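Local coordinates for PTS-dependent dihydroxyacetone kinase operon regulatory protein (Escherichia coli, PDB 4LRZ) that activates transcription of the dihydroxyacetone kinase operon dhaKLM from a sigma-70 promoter and represses its own expression, represented here by its N-terminal, probably sensory, part, at residues 47-58 against 77-86. Numbering follows the deposited sequence.
Sequences YRRKKAMLTLGQ and ILDETACILS
Helix 51-58 packs over the hairpin of strands 77-79 and 84-86, its axis 9.8 Å from strand 77-79 and nearly antiparallel to it at 169°. A classic beta bulge sets Leu85 and Ser86 together opposite Ile77. Leu85 CD1 meets Met53 CE at 3.5 Å and also touches Lys50 CB. Leu54 CD2 lies against Leu85 CB, while Leu54 CD1 sits over the face of the Tyr47 ring. The edge of that ring meets Leu85 O. Ile77 CD1 presses on the helix backbone, 3.3 Å from Gly57 C, where the helix carries no side chain. Ser86 OG donates to Gln58 OE1 (2.9 Å), in the carbonyl plane and on a lone pair.

Charges gather at the hairpin turn. Arg49 NH1 bonds to the syn lone pair of Glu80 OE1 at 2.9 Å, the guanidinium and carboxylate planes 88° apart. The same NH1 reaches Asp79 OD2 (3.4 Å). Lys50 NZ pairs with Glu80 OE2 at 3.3 Å and hydrogen-bonds Thr158 OG1. With CG between its backbone N and carbonyl carbon (chi1 79°), Asp79 turns OD1 into the turn, where Thr81 N, Thr81 OG1 and Cys83 N all donate to it, Thr81 N closing an Asx turn. Replaced by an alanine, Asp79 would probably leave these three donors without their shared acceptor, and Arg49 without one of its two acidic partners.

Apolar packing thus joins the helix to the edge of the GAF-domain sheet, and the salt-bridge network ties the hairpin turn to the junction where helix 40-49 gives way to helix 51-66.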
loop_
_atom_site.group_PDB
_atom_site.type_symbol
_atom_site.label_atom_id
_atom_site.label_comp_id
_atom_site.label_asym_id
_atom_site.label_seq_id
_atom_site.Cartn_x
_atom_site.Cartn_y
_atom_site.Cartn_z
ATOM N N TYR F 47 12.561 -10.531 18.085
ATOM C CA TYR F 47 12.124 -9.144 18.037
ATOM C C TYR F 47 12.784 -8.457 16.854
ATOM O O TYR F 47 12.099 -7.839 16.025
ATOM C CB TYR F 47 12.489 -8.453 19.348
ATOM C CG TYR F 47 11.807 -7.129 19.630
ATOM C CD1 TYR F 47 10.600 -7.075 20.339
ATOM C CD2 TYR F 47 12.393 -5.916 19.228
ATOM C CE1 TYR F 47 9.981 -5.853 20.641
ATOM C CE2 TYR F 47 11.769 -4.675 19.512
ATOM C CZ TYR F 47 10.562 -4.665 20.218
ATOM O OH TYR F 47 9.949 -3.468 20.492
ATOM N N ARG F 48 14.100 -8.622 16.743
ATOM C CA ARG F 48 14.861 -8.090 15.632
ATOM C C ARG F 48 14.340 -8.532 14.253
ATOM O O ARG F 48 14.130 -7.684 13.389
ATOM C CB ARG F 48 16.381 -8.375 15.807
ATOM C CG ARG F 48 17.257 -8.346 14.509
ATOM C CD ARG F 48 18.803 -8.223 14.773
ATOM N NE ARG F 48 19.168 -8.668 16.119
ATOM C CZ ARG F 48 19.509 -9.918 16.454
ATOM N NH1 ARG F 48 19.570 -10.887 15.536
ATOM N NH2 ARG F 48 19.785 -10.205 17.724
ATOM N N ARG F 49 14.124 -9.817 14.009
ATOM C CA ARG F 49 13.686 -10.190 12.649
ATOM C C ARG F 49 12.206 -9.849 12.324
ATOM O O ARG F 49 11.777 -9.881 11.160
ATOM C CB ARG F 49 13.992 -11.654 12.332
ATOM C CG ARG F 49 13.225 -12.604 13.168
ATOM C CD ARG F 49 13.234 -14.076 12.674
ATOM N NE ARG F 49 12.143 -14.699 13.434
ATOM C CZ ARG F 49 10.928 -14.977 12.948
ATOM N NH1 ARG F 49 9.977 -15.465 13.776
ATOM N NH2 ARG F 49 10.669 -14.780 11.639
ATOM N N LYS F 50 11.445 -9.498 13.345
ATOM C CA LYS F 50 10.067 -9.090 13.133
ATOM C C LYS F 50 9.875 -7.553 13.048
ATOM O O LYS F 50 8.753 -7.075 12.968
ATOM C CB LYS F 50 9.208 -9.747 14.190
ATOM C CG LYS F 50 9.212 -11.276 14.007
ATOM C CD LYS F 50 8.004 -11.601 13.232
ATOM C CE LYS F 50 8.249 -12.289 11.958
ATOM N NZ LYS F 50 6.997 -11.966 11.208
ATOM N N LYS F 51 10.998 -6.824 13.046
ATOM C CA LYS F 51 11.073 -5.384 13.111
ATOM C C LYS F 51 10.069 -4.702 12.156
ATOM O O LYS F 51 9.258 -3.886 12.595
ATOM C CB LYS F 51 12.505 -4.928 12.786
ATOM C CG LYS F 51 12.804 -3.420 13.074
ATOM C CD LYS F 51 13.903 -2.834 12.095
ATOM C CE LYS F 51 15.317 -2.787 12.676
ATOM N NZ LYS F 51 15.564 -1.663 13.670
ATOM N N ALA F 52 10.096 -5.092 10.881
ATOM C CA ALA F 52 9.280 -4.452 9.880
ATOM C C ALA F 52 7.798 -4.528 10.261
ATOM O O ALA F 52 7.132 -3.495 10.358
ATOM C CB ALA F 52 9.566 -5.017 8.486
ATOM N N MET F 53 7.288 -5.725 10.521
ATOM C CA MET F 53 5.889 -5.863 10.927
ATOM C C MET F 53 5.643 -5.201 12.305
ATOM O O MET F 53 4.577 -4.655 12.564
ATOM C CB MET F 53 5.458 -7.344 10.915
ATOM C CG MET F 53 4.085 -7.667 11.604
ATOM S SD MET F 53 4.144 -8.974 12.927
ATOM C CE MET F 53 5.685 -8.479 13.676
ATOM N N LEU F 54 6.633 -5.242 13.184
ATOM C CA LEU F 54 6.455 -4.751 14.553
ATOM C C LEU F 54 6.233 -3.278 14.632
ATOM O O LEU F 54 5.321 -2.806 15.314
ATOM C CB LEU F 54 7.705 -5.014 15.426
ATOM C CG LEU F 54 7.553 -6.061 16.503
ATOM C CD1 LEU F 54 8.797 -6.124 17.368
ATOM C CD2 LEU F 54 6.278 -5.839 17.330
ATOM N N THR F 55 7.109 -2.541 13.977
ATOM C CA THR F 55 7.068 -1.111 14.126
ATOM C C THR F 55 5.751 -0.607 13.547
ATOM O O THR F 55 5.145 0.292 14.117
ATOM C CB THR F 55 8.277 -0.414 13.511
ATOM O OG1 THR F 55 8.137 -0.415 12.106
ATOM C CG2 THR F 55 9.546 -1.138 13.882
ATOM N N LEU F 56 5.287 -1.241 12.474
ATOM C CA LEU F 56 4.026 -0.869 11.830
ATOM C C LEU F 56 2.866 -1.253 12.741
ATOM O O LEU F 56 1.957 -0.463 13.009
ATOM C CB LEU F 56 3.907 -1.572 10.491
ATOM C CG LEU F 56 4.873 -1.202 9.360
ATOM C CD1 LEU F 56 4.486 -2.016 8.147
ATOM C CD2 LEU F 56 4.759 0.295 8.984
ATOM N N GLY F 57 2.941 -2.465 13.280
ATOM C CA GLY F 57 1.942 -2.949 14.213
ATOM C C GLY F 57 1.792 -2.129 15.482
ATOM O O GLY F 57 0.677 -1.963 15.970
ATOM N N GLN F 58 2.910 -1.667 16.039
ATOM C CA GLN F 58 2.920 -0.946 17.332
ATOM C C GLN F 58 2.293 0.469 17.182
ATOM O O GLN F 58 1.557 0.925 18.065
ATOM C CB GLN F 58 4.352 -0.852 17.902
ATOM C CG GLN F 58 4.900 -2.164 18.525
ATOM C CD GLN F 58 6.393 -2.099 18.960
ATOM O OE1 GLN F 58 6.760 -2.679 19.978
ATOM N NE2 GLN F 58 7.236 -1.416 18.189
ATOM N N ILE F 77 0.569 -7.879 19.734
ATOM C CA ILE F 77 1.082 -8.372 18.452
ATOM C C ILE F 77 1.818 -9.712 18.704
ATOM O O ILE F 77 2.621 -9.782 19.606
ATOM C CB ILE F 77 2.126 -7.433 17.817
ATOM C CG1 ILE F 77 1.985 -6.041 18.359
ATOM C CG2 ILE F 77 2.027 -7.503 16.266
ATOM C CD1 ILE F 77 2.217 -4.884 17.243
ATOM N N LEU F 78 1.538 -10.753 17.919
ATOM C CA LEU F 78 2.265 -12.008 18.034
ATOM C C LEU F 78 2.950 -12.308 16.696
ATOM O O LEU F 78 2.400 -11.943 15.629
ATOM C CB LEU F 78 1.353 -13.172 18.442
ATOM C CG LEU F 78 0.509 -13.040 19.737
ATOM C CD1 LEU F 78 -0.863 -12.445 19.418
ATOM C CD2 LEU F 78 0.301 -14.378 20.384
ATOM N N ASP F 79 4.101 -13.008 16.740
ATOM C CA ASP F 79 4.775 -13.415 15.494
ATOM C C ASP F 79 4.104 -14.646 14.888
ATOM O O ASP F 79 3.117 -15.118 15.450
ATOM C CB ASP F 79 6.288 -13.578 15.670
ATOM C CG ASP F 79 6.664 -14.867 16.327
ATOM O OD1 ASP F 79 5.792 -15.660 16.744
ATOM O OD2 ASP F 79 7.878 -15.147 16.381
ATOM N N GLU F 80 4.619 -15.182 13.775
ATOM C CA GLU F 80 3.954 -16.336 13.202
ATOM C C GLU F 80 3.941 -17.582 14.096
ATOM O O GLU F 80 3.223 -18.511 13.776
ATOM C CB GLU F 80 4.426 -16.763 11.794
ATOM C CG GLU F 80 5.875 -16.599 11.203
ATOM C CD GLU F 80 6.994 -16.137 12.114
ATOM O OE1 GLU F 80 7.912 -16.930 12.366
ATOM O OE2 GLU F 80 7.002 -14.960 12.518
ATOM N N THR F 81 4.733 -17.633 15.171
ATOM C CA THR F 81 4.730 -18.838 16.043
ATOM C C THR F 81 3.918 -18.622 17.322
ATOM O O THR F 81 4.160 -19.299 18.306
ATOM C CB THR F 81 6.167 -19.297 16.454
ATOM O OG1 THR F 81 6.638 -18.467 17.518
ATOM C CG2 THR F 81 7.181 -19.212 15.276
ATOM N N ALA F 82 3.007 -17.639 17.323
ATOM C CA ALA F 82 2.283 -17.274 18.529
ATOM C C ALA F 82 3.142 -16.707 19.679
ATOM O O ALA F 82 2.754 -16.803 20.844
ATOM C CB ALA F 82 1.485 -18.441 19.034
ATOM N N CYS F 83 4.306 -16.154 19.380
ATOM C CA CYS F 83 5.097 -15.522 20.424
ATOM C C CYS F 83 4.701 -14.055 20.556
ATOM O O CYS F 83 4.698 -13.312 19.538
ATOM C CB CYS F 83 6.582 -15.627 20.075
ATOM S SG CYS F 83 7.707 -15.046 21.376
ATOM N N ILE F 84 4.351 -13.633 21.787
ATOM C CA ILE F 84 3.968 -12.236 22.045
ATOM C C ILE F 84 5.164 -11.313 21.858
ATOM O O ILE F 84 6.171 -11.425 22.559
ATOM C CB ILE F 84 3.368 -12.032 23.426
ATOM C CG1 ILE F 84 2.059 -12.801 23.539
ATOM C CG2 ILE F 84 3.080 -10.544 23.637
ATOM C CD1 ILE F 84 1.335 -12.586 24.797
ATOM N N LEU F 85 5.052 -10.406 20.894
ATOM C CA LEU F 85 6.137 -9.463 20.558
ATOM C C LEU F 85 5.975 -8.111 21.302
ATOM O O LEU F 85 6.957 -7.506 21.732
ATOM C CB LEU F 85 6.183 -9.225 19.040
ATOM C CG LEU F 85 6.535 -10.442 18.168
ATOM C CD1 LEU F 85 6.293 -10.119 16.710
ATOM C CD2 LEU F 85 7.992 -10.876 18.370
ATOM N N SER F 86 4.723 -7.658 21.431
ATOM C CA SER F 86 4.407 -6.385 22.097
ATOM C C SER F 86 2.996 -6.391 22.669
ATOM O O SER F 86 2.091 -7.050 22.132
ATOM C CB SER F 86 4.510 -5.262 21.080
ATOM O OG SER F 86 4.840 -4.025 21.707
#